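Local coordinates for cell division control protein Cdc48 (Mycobacterium smegmatis, PDB 5E7P), which binds ADP at two sites and, as a AAA-family ATPase with two P-loop NTPase domains in tandem, probably binds and hydrolyses ATP, at residues 314-319 and 359-364; 38-43 and 56-61; 500-505 and 543-548; 169-174 and 437-442. All coordinates share one frame; numbering follows the deposited sequence.

Contact 1. Residues 314-319 and 359-364; sequences AAVTES and PGVAFI
V361, the first residue of strand 361-366, packs against V316 and T317 on helix 302-319, a helix-on-sheet contact in the alpha/beta fold of the first P-loop NTPase domain. The polypeptide enters from P359 through G360, whose positive phi suits glycine, and the backbone of G360 is already hydrogen-bonded to G321 of the adjacent strand 321-326. V361 then points its side chain toward the helix and supplies the strand's whole share of the side-chain contact. Its CG1 branch, trans to the backbone N (chi1 171°), reaches both methyls of V316, lying 4.1 Å from CG1 and equally far from CG2 of that residue, as the two side chains cross obliquely. No hydrogen bond joins the segments; the contact is methyl packing, plus V361 CG2 against the helix backbone. A362 turns the other way and meets L245 of helix 237-249 on the opposite side of the sheet, while its backbone bonds to G321 and L323. F363, with no contact to 314-319, packs on L323 and I325 of strand 321-326 and on L352 and V356 of helix 344-356. I364 turns back to the side of A362, against L241. V361 and A362 thus face helices on either side of the sheet; V316 also rests on L323 of the neighbouring strand. The hydroxyl of T317 is turned from the strand to the carbonyl O of V313, one turn back in its own helix; its methyl CG2 faces the strand instead, 4.2 Å from V361 CG2, the branch that also lies 3.4 Å from V316 O.

Contact 2. Residues 38-43 and 56-61; sequences GVVRLH and DAVALT
Beside the contact of V40 and L42 with V58 and L60, the guanidinium of R41 and the imidazole of H43 take part in other interactions. One face of the guanidinium carries V39 CG1, 4.0 Å above the plane and toward the rim; its nitrogens are held by a salt bridge from NH2 to D34 and by the carbonyls of T464 and V72. H43 N-caps helix 44-50 through ND1, bonded to E45 N. The contact itself is wholly aliphatic. V40 CG1 (chi1 54°) touches V58 CG2 at 3.8 Å, each methyl standing between the N and the carbonyl carbon of its own backbone. V40 also meets L60 tip to tip, CG2 to CD1 at 4.2 Å, and L42 CD1 reaches the other V58 methyl, CG1, at 4.2 Å. The strand axes run 8.8 Å apart and nearly perpendicular, at 89°, as strands on facing walls of a barrel, consistent with the double-psi beta-barrel of the CDC48 N-terminal domain. Strand 65-72 pairs with both strands, strand 81-84 bonds back to 39-42 through R41 and L83, and strand 98-104 lies alongside 57-61, so these side chains fill the barrel interior together with A68, L84 and V102.

Contact 3. Residues 500-505 and 543-548; sequences AVLWPL and GRLSVH
Apolar packing carries the contact: L545 sends its two methyls to two leucines one turn apart on helix 491-506. CD1 meets L505 CD1 at 3.5 Å and CD2 meets L502 CD2 at 4.1 Å, each pair of side chains crossing at about a right angle. The fork faces the helix because CG of L545 stands trans to the backbone N (chi1 164°). V501 and L505 also rest on V624 of strand 623-629, and L502 leans on L539 of helix 534-539. Hydrogen bonds stay within or outside the pair. H548 NE2 donates to S546 OG at 3.0 Å, the oxygen lying 24° out of the imidazole plane; the same OG is bonded to S580 OG, and its single proton can be shared between the carbonyls of S577 and P579. L545 N is bonded to S390 OG and the backbone of R544 to L391, so the loop before the strand also touches the first ATPase domain; R544 NE salt-bridges D393 close by. A tetraethylene glycol, probably from the crystallisation liquor, bonds to L545 O and G543 N. This helix, packed on the lead-in to edge strand 546-551, belongs to the alpha/beta core of the second P-loop NTPase domain.

Contact 4. Residues 169-174 and 437-442; sequences VGITWT and GALRAA
The carbonyl O of A438, a residue whose methyl meets V169, accepts A442 N at 3.0 Å, a regular bond in helix 427-448. Against this helix lies the end of helix 160-169, closed by a Schellman motif with G170, of positive phi, at the C-prime position. The motif turns the chain so that V169, before it, and I171, after it, both point toward helix 427-448. V169 CG2, trans to its own carbonyl carbon and beside the backbone N, comes 4.0 Å from A438 CB. V169 and I171 also touch R435, and V169 reaches V434. No hydrogen bond crosses between the segments. Behind I171 sits W173: the CA of I171 lies 4.3 Å above one face of the indole, displaced toward its rim, and NE1 has a weak bond to L147 O. The ring also packs on helix 127-133. The contact therefore joins the N-terminal region to a helix that probably belongs to the helical lid of the first ATPase domain, with the V169 side chain about 9 Å from a bound ADP. L439 starts off to one side of the loop, but its end bends nearer, bringing CD2 to 4.2 Å from I171 CD1.

How the contacts relate
From the N terminus, contact 2 comes first, closing a short loop that holds helix 44-50 within the N-terminal barrel. Contact 4 opens with 169-174 and closes at 437-442, its closest ends 263 residues apart, tying the N-terminal region to helix 427-448. Contact 1 falls wholly within that long loop, joining a helix and a strand of the first ATPase domain. Contact 3 follows after contact 4 has closed and joins a helix to the lead-in of a strand in the second ATPase domain. No two contacts cross along the chain. In space contacts 2 and 4 lie nearest, with closest atoms about 6 Å apart, whereas contacts 1 and 2 stand on opposite sides of the chain's centre, their own centres about 48 Å apart.

Contact 1. Residues 314-319 and 359-364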
loop_
_atom_site.group_PDB
_atom_site.type_symbol
_atom_site.label_atom_id
_atom_site.label_comp_id
_atom_site.label_asym_id
_atom_site.label_seq_id
_atom_site.Cartn_x
_atom_site.Cartn_y
_atom_site.Cartn_z
ATOM N N ALA A 314 27.345 -12.364 -14.114
ATOM C CA ALA A 314 28.440 -12.511 -15.069
ATOM C C ALA A 314 28.251 -11.608 -16.289
ATOM O O ALA A 314 29.221 -11.190 -16.921
ATOM C CB ALA A 314 28.586 -13.963 -15.500
ATOM N N ALA A 315 26.996 -11.312 -16.613
ATOM C CA ALA A 315 26.681 -10.475 -17.765
ATOM C C ALA A 315 26.937 -8.998 -17.472
ATOM O O ALA A 315 27.411 -8.258 -18.336
ATOM C CB ALA A 315 25.240 -10.689 -18.197
ATOM N N VAL A 316 26.626 -8.572 -16.252
ATOM C CA VAL A 316 26.835 -7.181 -15.871
ATOM C C VAL A 316 28.309 -6.892 -15.585
ATOM O O VAL A 316 28.764 -5.760 -15.730
ATOM C CB VAL A 316 25.960 -6.767 -14.659
ATOM C CG1 VAL A 316 26.518 -7.336 -13.364
ATOM C CG2 VAL A 316 25.850 -5.248 -14.577
ATOM N N THR A 317 29.054 -7.921 -15.191
ATOM C CA THR A 317 30.473 -7.761 -14.889
ATOM C C THR A 317 31.335 -7.991 -16.125
ATOM O O THR A 317 32.548 -7.781 -16.092
ATOM C CB THR A 317 30.930 -8.710 -13.763
ATOM O OG1 THR A 317 30.604 -10.062 -14.109
ATOM C CG2 THR A 317 30.247 -8.349 -12.453
ATOM N N GLU A 318 30.703 -8.416 -17.215
ATOM C CA GLU A 318 31.413 -8.638 -18.469
ATOM C C GLU A 318 31.712 -7.320 -19.174
ATOM O O GLU A 318 32.745 -7.177 -19.826
ATOM C CB GLU A 318 30.609 -9.553 -19.395
ATOM N N SER A 319 30.810 -6.355 -19.038
ATOM C CA SER A 319 30.969 -5.078 -19.723
ATOM C C SER A 319 30.800 -3.891 -18.775
ATOM O O SER A 319 31.171 -2.765 -19.107
ATOM C CB SER A 319 29.975 -4.972 -20.883
ATOM O OG SER A 319 30.530 -4.254 -21.972
ATOM N N PRO A 359 34.450 -3.079 -10.433
ATOM C CA PRO A 359 34.598 -1.722 -10.969
ATOM C C PRO A 359 33.735 -1.520 -12.215
ATOM O O PRO A 359 33.711 -2.388 -13.092
ATOM C CB PRO A 359 36.082 -1.650 -11.343
ATOM C CG PRO A 359 36.744 -2.686 -10.494
ATOM C CD PRO A 359 35.740 -3.785 -10.337
ATOM N N GLY A 360 33.033 -0.391 -12.280
ATOM C CA GLY A 360 32.162 -0.092 -13.404
ATOM C C GLY A 360 30.810 -0.777 -13.313
ATOM O O GLY A 360 30.043 -0.788 -14.274
ATOM N N VAL A 361 30.516 -1.355 -12.153
ATOM C CA VAL A 361 29.236 -2.021 -11.935
ATOM C C VAL A 361 28.504 -1.429 -10.731
ATOM O O VAL A 361 29.094 -1.230 -9.670
ATOM C CB VAL A 361 29.417 -3.541 -11.728
ATOM C CG1 VAL A 361 28.105 -4.186 -11.296
ATOM C CG2 VAL A 361 29.939 -4.193 -12.998
ATOM N N ALA A 362 27.218 -1.141 -10.903
ATOM C CA ALA A 362 26.388 -0.663 -9.803
ATOM C C ALA A 362 25.166 -1.562 -9.627
ATOM O O ALA A 362 24.688 -2.168 -10.586
ATOM C CB ALA A 362 25.963 0.780 -10.042
ATOM N N PHE A 363 24.661 -1.643 -8.400
ATOM C CA PHE A 363 23.534 -2.518 -8.095
ATOM C C PHE A 363 22.350 -1.748 -7.517
ATOM O O PHE A 363 22.481 -1.045 -6.513
ATOM C CB PHE A 363 23.968 -3.628 -7.136
ATOM C CG PHE A 363 22.847 -4.523 -6.683
ATOM C CD1 PHE A 363 22.118 -5.263 -7.598
ATOM C CD2 PHE A 363 22.541 -4.643 -5.338
ATOM C CE1 PHE A 363 21.093 -6.093 -7.182
ATOM C CE2 PHE A 363 21.519 -5.475 -4.917
ATOM C CZ PHE A 363 20.791 -6.197 -5.841
ATOM N N ILE A 364 21.199 -1.880 -8.166
ATOM C CA ILE A 364 19.971 -1.260 -7.684
ATOM C C ILE A 364 18.845 -2.282 -7.592
ATOM O O ILE A 364 18.586 -3.017 -8.541
ATOM C CB ILE A 364 19.510 -0.108 -8.602
ATOM C CG1 ILE A 364 20.599 0.960 -8.717
ATOM C CG2 ILE A 364 18.220 0.504 -8.081
ATOM C CD1 ILE A 364 20.265 2.049 -9.710
#

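Contact 2. Residues 38-43 and 56-61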
loop_
_atom_site.group_PDB
_atom_site.type_symbol
_atom_site.label_atom_id
_atom_site.label_comp_id
_atom_site.label_asym_id
_atom_site.label_seq_id
_atom_site.Cartn_x
_atom_site.Cartn_y
_atom_site.Cartn_z
ATOM N N GLY A 38 -14.440 -7.432 -11.123
ATOM C CA GLY A 38 -14.087 -7.943 -9.812
ATOM C C GLY A 38 -14.717 -7.157 -8.679
ATOM O O GLY A 38 -14.143 -7.046 -7.596
ATOM N N VAL A 39 -15.906 -6.619 -8.925
ATOM C CA VAL A 39 -16.576 -5.777 -7.940
ATOM C C VAL A 39 -17.986 -6.268 -7.625
ATOM O O VAL A 39 -18.797 -6.476 -8.526
ATOM C CB VAL A 39 -16.643 -4.306 -8.414
ATOM C CG1 VAL A 39 -17.565 -3.491 -7.514
ATOM C CG2 VAL A 39 -15.244 -3.692 -8.464
ATOM N N VAL A 40 -18.268 -6.454 -6.339
ATOM C CA VAL A 40 -19.609 -6.807 -5.885
ATOM C C VAL A 40 -20.231 -5.631 -5.121
ATOM O O VAL A 40 -19.584 -5.021 -4.270
ATOM C CB VAL A 40 -19.595 -8.089 -5.016
ATOM C CG1 VAL A 40 -18.617 -7.947 -3.856
ATOM C CG2 VAL A 40 -20.993 -8.422 -4.515
ATOM N N ARG A 41 -21.481 -5.306 -5.442
ATOM C CA ARG A 41 -22.146 -4.145 -4.853
ATOM C C ARG A 41 -22.923 -4.486 -3.577
ATOM O O ARG A 41 -23.867 -5.278 -3.597
ATOM C CB ARG A 41 -23.071 -3.478 -5.874
ATOM C CG ARG A 41 -22.358 -2.845 -7.060
ATOM C CD ARG A 41 -21.628 -1.574 -6.657
ATOM N NE ARG A 41 -20.834 -1.029 -7.755
ATOM C CZ ARG A 41 -19.910 -0.083 -7.612
ATOM N NH1 ARG A 41 -19.659 0.430 -6.415
ATOM N NH2 ARG A 41 -19.231 0.349 -8.667
ATOM N N LEU A 42 -22.517 -3.870 -2.472
ATOM C CA LEU A 42 -23.149 -4.102 -1.181
ATOM C C LEU A 42 -23.691 -2.806 -0.593
ATOM O O LEU A 42 -23.118 -1.735 -0.792
ATOM C CB LEU A 42 -22.147 -4.726 -0.208
ATOM C CG LEU A 42 -21.608 -6.112 -0.562
ATOM C CD1 LEU A 42 -20.465 -6.501 0.363
ATOM C CD2 LEU A 42 -22.725 -7.137 -0.497
ATOM N N HIS A 43 -24.799 -2.909 0.131
ATOM C CA HIS A 43 -25.347 -1.773 0.857
ATOM C C HIS A 43 -24.370 -1.384 1.960
ATOM O O HIS A 43 -23.707 -2.246 2.535
ATOM C CB HIS A 43 -26.704 -2.140 1.457
ATOM C CG HIS A 43 -27.501 -0.961 1.923
ATOM N ND1 HIS A 43 -27.300 -0.364 3.147
ATOM C CD2 HIS A 43 -28.501 -0.269 1.326
ATOM C CE1 HIS A 43 -28.140 0.647 3.286
ATOM N NE2 HIS A 43 -28.879 0.724 2.194
ATOM N N ASP A 56 -12.684 -3.161 0.586
ATOM C CA ASP A 56 -12.228 -4.384 1.237
ATOM C C ASP A 56 -12.818 -5.591 0.513
ATOM O O ASP A 56 -13.916 -5.514 -0.037
ATOM C CB ASP A 56 -12.597 -4.403 2.721
ATOM C CG ASP A 56 -11.714 -3.489 3.552
ATOM O OD1 ASP A 56 -10.628 -3.104 3.067
ATOM O OD2 ASP A 56 -12.105 -3.160 4.692
ATOM N N ALA A 57 -12.079 -6.695 0.494
ATOM C CA ALA A 57 -12.553 -7.903 -0.173
ATOM C C ALA A 57 -13.513 -8.674 0.717
ATOM O O ALA A 57 -13.393 -8.651 1.943
ATOM C CB ALA A 57 -11.388 -8.790 -0.576
ATOM N N VAL A 58 -14.469 -9.348 0.091
ATOM C CA VAL A 58 -15.384 -10.224 0.811
ATOM C C VAL A 58 -15.352 -11.630 0.233
ATOM O O VAL A 58 -15.099 -11.819 -0.957
ATOM C CB VAL A 58 -16.843 -9.716 0.768
ATOM C CG1 VAL A 58 -17.040 -8.571 1.741
ATOM C CG2 VAL A 58 -17.235 -9.314 -0.649
ATOM N N ALA A 59 -15.603 -12.614 1.086
ATOM C CA ALA A 59 -15.777 -13.982 0.632
ATOM C C ALA A 59 -17.229 -14.162 0.212
ATOM O O ALA A 59 -18.141 -13.753 0.927
ATOM C CB ALA A 59 -15.415 -14.955 1.739
ATOM N N LEU A 60 -17.439 -14.758 -0.958
ATOM C CA LEU A 60 -18.783 -15.026 -1.458
ATOM C C LEU A 60 -18.976 -16.526 -1.634
ATOM O O LEU A 60 -18.249 -17.168 -2.395
ATOM C CB LEU A 60 -19.027 -14.290 -2.776
ATOM C CG LEU A 60 -19.169 -12.769 -2.662
ATOM C CD1 LEU A 60 -19.115 -12.114 -4.029
ATOM C CD2 LEU A 60 -20.464 -12.404 -1.948
ATOM N N THR A 61 -19.960 -17.079 -0.930
ATOM C CA THR A 61 -20.108 -18.530 -0.849
ATOM C C THR A 61 -21.498 -19.034 -1.219
ATOM O O THR A 61 -22.492 -18.683 -0.583
ATOM C CB THR A 61 -19.763 -19.050 0.563
ATOM O OG1 THR A 61 -18.476 -18.560 0.960
ATOM C CG2 THR A 61 -19.744 -20.565 0.578
#

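Contact 3. Residues 500-505 and 543-548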
loop_
_atom_site.group_PDB
_atom_site.type_symbol
_atom_site.label_atom_id
_atom_site.label_comp_id
_atom_site.label_asym_id
_atom_site.label_seq_id
_atom_site.Cartn_x
_atom_site.Cartn_y
_atom_site.Cartn_z
ATOM N N ALA A 500 2.475 20.774 13.655
ATOM C CA ALA A 500 3.774 20.289 14.114
ATOM C C ALA A 500 4.508 19.465 13.057
ATOM O O ALA A 500 5.736 19.399 13.057
ATOM C CB ALA A 500 3.618 19.484 15.398
ATOM N N VAL A 501 3.757 18.845 12.155
ATOM C CA VAL A 501 4.350 17.922 11.193
ATOM C C VAL A 501 4.191 18.366 9.742
ATOM O O VAL A 501 5.179 18.536 9.030
ATOM C CB VAL A 501 3.783 16.495 11.361
ATOM C CG1 VAL A 501 4.315 15.577 10.272
ATOM C CG2 VAL A 501 4.115 15.954 12.743
ATOM N N LEU A 502 2.948 18.548 9.303
ATOM C CA LEU A 502 2.681 18.876 7.903
ATOM C C LEU A 502 3.168 20.268 7.494
ATOM O O LEU A 502 3.833 20.417 6.471
ATOM C CB LEU A 502 1.196 18.714 7.576
ATOM C CG LEU A 502 0.697 17.270 7.557
ATOM C CD1 LEU A 502 -0.704 17.194 6.963
ATOM C CD2 LEU A 502 1.660 16.378 6.792
ATOM N N TRP A 503 2.830 21.278 8.290
ATOM C CA TRP A 503 3.231 22.654 7.996
ATOM C C TRP A 503 4.740 22.852 7.774
ATOM O O TRP A 503 5.132 23.451 6.774
ATOM C CB TRP A 503 2.706 23.622 9.064
ATOM C CG TRP A 503 1.265 23.979 8.910
ATOM C CD1 TRP A 503 0.387 23.480 7.991
ATOM C CD2 TRP A 503 0.529 24.924 9.696
ATOM N NE1 TRP A 503 -0.851 24.053 8.160
ATOM C CE2 TRP A 503 -0.789 24.945 9.200
ATOM C CE3 TRP A 503 0.859 25.752 10.776
ATOM C CZ2 TRP A 503 -1.778 25.761 9.743
ATOM C CZ3 TRP A 503 -0.122 26.563 11.312
ATOM C CH2 TRP A 503 -1.426 26.559 10.798
ATOM N N PRO A 504 5.594 22.361 8.698
ATOM C CA PRO A 504 7.027 22.573 8.452
ATOM C C PRO A 504 7.568 21.836 7.225
ATOM O O PRO A 504 8.419 22.385 6.523
ATOM C CB PRO A 504 7.688 22.046 9.733
ATOM C CG PRO A 504 6.679 21.150 10.350
ATOM C CD PRO A 504 5.357 21.751 10.020
ATOM N N LEU A 505 7.087 20.623 6.971
ATOM C CA LEU A 505 7.556 19.845 5.826
ATOM C C LEU A 505 7.052 20.410 4.499
ATOM O O LEU A 505 7.765 20.396 3.495
ATOM C CB LEU A 505 7.143 18.381 5.963
ATOM C CG LEU A 505 7.783 17.626 7.127
ATOM C CD1 LEU A 505 7.052 16.326 7.397
ATOM C CD2 LEU A 505 9.254 17.364 6.851
ATOM N N GLY A 543 0.871 12.875 0.905
ATOM C CA GLY A 543 1.660 12.929 -0.314
ATOM C C GLY A 543 2.845 13.858 -0.150
ATOM O O GLY A 543 2.945 14.543 0.868
ATOM N N ARG A 544 3.736 13.875 -1.144
ATOM C CA ARG A 544 4.930 14.732 -1.150
ATOM C C ARG A 544 5.678 14.658 0.181
ATOM O O ARG A 544 6.128 15.665 0.726
ATOM C CB ARG A 544 4.560 16.181 -1.492
ATOM C CG ARG A 544 5.734 17.046 -1.949
ATOM C CD ARG A 544 5.265 18.392 -2.470
ATOM N NE ARG A 544 4.493 18.258 -3.705
ATOM C CZ ARG A 544 5.028 18.212 -4.923
ATOM N NH1 ARG A 544 4.250 18.088 -5.991
ATOM N NH2 ARG A 544 6.344 18.288 -5.074
ATOM N N LEU A 545 5.791 13.444 0.699
ATOM C CA LEU A 545 6.328 13.213 2.026
ATOM C C LEU A 545 6.569 11.717 2.178
ATOM O O LEU A 545 5.624 10.947 2.292
ATOM C CB LEU A 545 5.326 13.694 3.077
ATOM C CG LEU A 545 5.534 13.197 4.507
ATOM C CD1 LEU A 545 6.847 13.723 5.052
ATOM C CD2 LEU A 545 4.370 13.588 5.403
ATOM N N SER A 546 7.828 11.298 2.157
ATOM C CA SER A 546 8.134 9.880 2.288
ATOM C C SER A 546 7.957 9.423 3.735
ATOM O O SER A 546 8.427 10.076 4.666
ATOM C CB SER A 546 9.544 9.571 1.774
ATOM O OG SER A 546 10.524 10.341 2.446
ATOM N N VAL A 547 7.262 8.307 3.918
ATOM C CA VAL A 547 6.976 7.791 5.251
ATOM C C VAL A 547 7.826 6.565 5.563
ATOM O O VAL A 547 7.929 5.644 4.755
ATOM C CB VAL A 547 5.485 7.439 5.408
ATOM C CG1 VAL A 547 5.205 6.870 6.803
ATOM C CG2 VAL A 547 4.626 8.669 5.134
ATOM N N HIS A 548 8.440 6.573 6.740
ATOM C CA HIS A 548 9.309 5.491 7.171
ATOM C C HIS A 548 8.893 5.083 8.578
ATOM O O HIS A 548 9.236 5.751 9.555
ATOM C CB HIS A 548 10.767 5.953 7.136
ATOM C CG HIS A 548 11.126 6.704 5.891
ATOM N ND1 HIS A 548 11.619 6.083 4.762
ATOM C CD2 HIS A 548 11.045 8.021 5.588
ATOM C CE1 HIS A 548 11.836 6.987 3.823
ATOM N NE2 HIS A 548 11.494 8.170 4.298
#

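Contact 4. Residues 169-174 and 437-442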
loop_
_atom_site.group_PDB
_atom_site.type_symbol
_atom_site.label_atom_id
_atom_site.label_comp_id
_atom_site.label_asym_id
_atom_site.label_seq_id
_atom_site.Cartn_x
_atom_site.Cartn_y
_atom_site.Cartn_z
ATOM N N VAL A 169 -3.275 4.046 -24.611
ATOM C CA VAL A 169 -3.517 4.012 -23.176
ATOM C C VAL A 169 -2.787 2.814 -22.562
ATOM O O VAL A 169 -2.663 2.694 -21.342
ATOM C CB VAL A 169 -5.033 3.989 -22.874
ATOM C CG1 VAL A 169 -5.295 4.061 -21.392
ATOM C CG2 VAL A 169 -5.711 5.160 -23.554
ATOM N N GLY A 170 -2.279 1.935 -23.420
ATOM C CA GLY A 170 -1.433 0.845 -22.967
ATOM C C GLY A 170 -2.124 -0.502 -22.878
ATOM O O GLY A 170 -1.619 -1.425 -22.237
ATOM N N ILE A 171 -3.281 -0.619 -23.519
ATOM C CA ILE A 171 -3.986 -1.894 -23.568
ATOM C C ILE A 171 -3.454 -2.757 -24.711
ATOM O O ILE A 171 -3.700 -2.478 -25.885
ATOM C CB ILE A 171 -5.509 -1.703 -23.710
ATOM C CG1 ILE A 171 -6.058 -0.939 -22.503
ATOM C CG2 ILE A 171 -6.202 -3.047 -23.846
ATOM C CD1 ILE A 171 -7.560 -0.775 -22.512
ATOM N N THR A 172 -2.718 -3.803 -24.352
ATOM C CA THR A 172 -2.112 -4.699 -25.329
ATOM C C THR A 172 -2.844 -6.036 -25.373
ATOM O O THR A 172 -3.085 -6.595 -26.443
ATOM C CB THR A 172 -0.630 -4.946 -25.002
ATOM O OG1 THR A 172 0.069 -3.696 -24.991
ATOM C CG2 THR A 172 0.004 -5.874 -26.033
ATOM N N TRP A 173 -3.201 -6.539 -24.195
ATOM C CA TRP A 173 -3.899 -7.812 -24.070
ATOM C C TRP A 173 -5.323 -7.742 -24.618
ATOM O O TRP A 173 -5.848 -6.660 -24.884
ATOM C CB TRP A 173 -3.929 -8.246 -22.605
ATOM C CG TRP A 173 -4.540 -7.222 -21.702
ATOM C CD1 TRP A 173 -5.834 -7.178 -21.272
ATOM C CD2 TRP A 173 -3.886 -6.088 -21.121
ATOM N NE1 TRP A 173 -6.024 -6.090 -20.455
ATOM C CE2 TRP A 173 -4.844 -5.404 -20.347
ATOM C CE3 TRP A 173 -2.582 -5.584 -21.181
ATOM C CZ2 TRP A 173 -4.540 -4.244 -19.636
ATOM C CZ3 TRP A 173 -2.282 -4.434 -20.475
ATOM C CH2 TRP A 173 -3.256 -3.776 -19.712
ATOM N N THR A 174 -5.943 -8.906 -24.780
ATOM C CA THR A 174 -7.302 -8.984 -25.302
ATOM C C THR A 174 -8.284 -9.391 -24.211
ATOM O O THR A 174 -7.898 -9.592 -23.060
ATOM C CB THR A 174 -7.398 -9.980 -26.471
ATOM O OG1 THR A 174 -6.950 -11.272 -26.041
ATOM C CG2 THR A 174 -6.539 -9.514 -27.636
ATOM N N GLY A 437 -11.251 4.496 -18.221
ATOM C CA GLY A 437 -11.857 5.646 -18.863
ATOM C C GLY A 437 -11.917 5.474 -20.367
ATOM O O GLY A 437 -12.849 5.946 -21.020
ATOM N N ALA A 438 -10.919 4.788 -20.915
ATOM C CA ALA A 438 -10.868 4.517 -22.348
ATOM C C ALA A 438 -11.936 3.509 -22.754
ATOM O O ALA A 438 -12.417 3.526 -23.885
ATOM C CB ALA A 438 -9.488 4.020 -22.746
ATOM N N LEU A 439 -12.300 2.632 -21.824
ATOM C CA LEU A 439 -13.339 1.640 -22.073
ATOM C C LEU A 439 -14.719 2.285 -22.067
ATOM O O LEU A 439 -15.579 1.944 -22.879
ATOM C CB LEU A 439 -13.279 0.523 -21.030
ATOM C CG LEU A 439 -12.001 -0.316 -21.008
ATOM C CD1 LEU A 439 -12.093 -1.405 -19.947
ATOM C CD2 LEU A 439 -11.729 -0.916 -22.378
ATOM N N ARG A 440 -14.926 3.218 -21.145
ATOM C CA ARG A 440 -16.190 3.936 -21.054
ATOM C C ARG A 440 -16.390 4.816 -22.282
ATOM O O ARG A 440 -17.516 5.005 -22.748
ATOM C CB ARG A 440 -16.233 4.780 -19.780
ATOM C CG ARG A 440 -15.861 4.002 -18.531
ATOM C CD ARG A 440 -16.799 4.302 -17.382
ATOM N NE ARG A 440 -16.746 3.257 -16.365
ATOM C CZ ARG A 440 -17.650 3.104 -15.404
ATOM N NH1 ARG A 440 -18.684 3.930 -15.328
ATOM N NH2 ARG A 440 -17.524 2.120 -14.524
ATOM N N ALA A 441 -15.289 5.346 -22.806
ATOM C CA ALA A 441 -15.328 6.159 -24.013
ATOM C C ALA A 441 -15.607 5.293 -25.237
ATOM O O ALA A 441 -16.377 5.676 -26.119
ATOM C CB ALA A 441 -14.023 6.918 -24.185
ATOM N N ALA A 442 -14.978 4.123 -25.283
ATOM C CA ALA A 442 -15.162 3.199 -26.395
ATOM C C ALA A 442 -16.568 2.606 -26.398
ATOM O O ALA A 442 -17.110 2.274 -27.451
ATOM C CB ALA A 442 -14.118 2.096 -26.344
#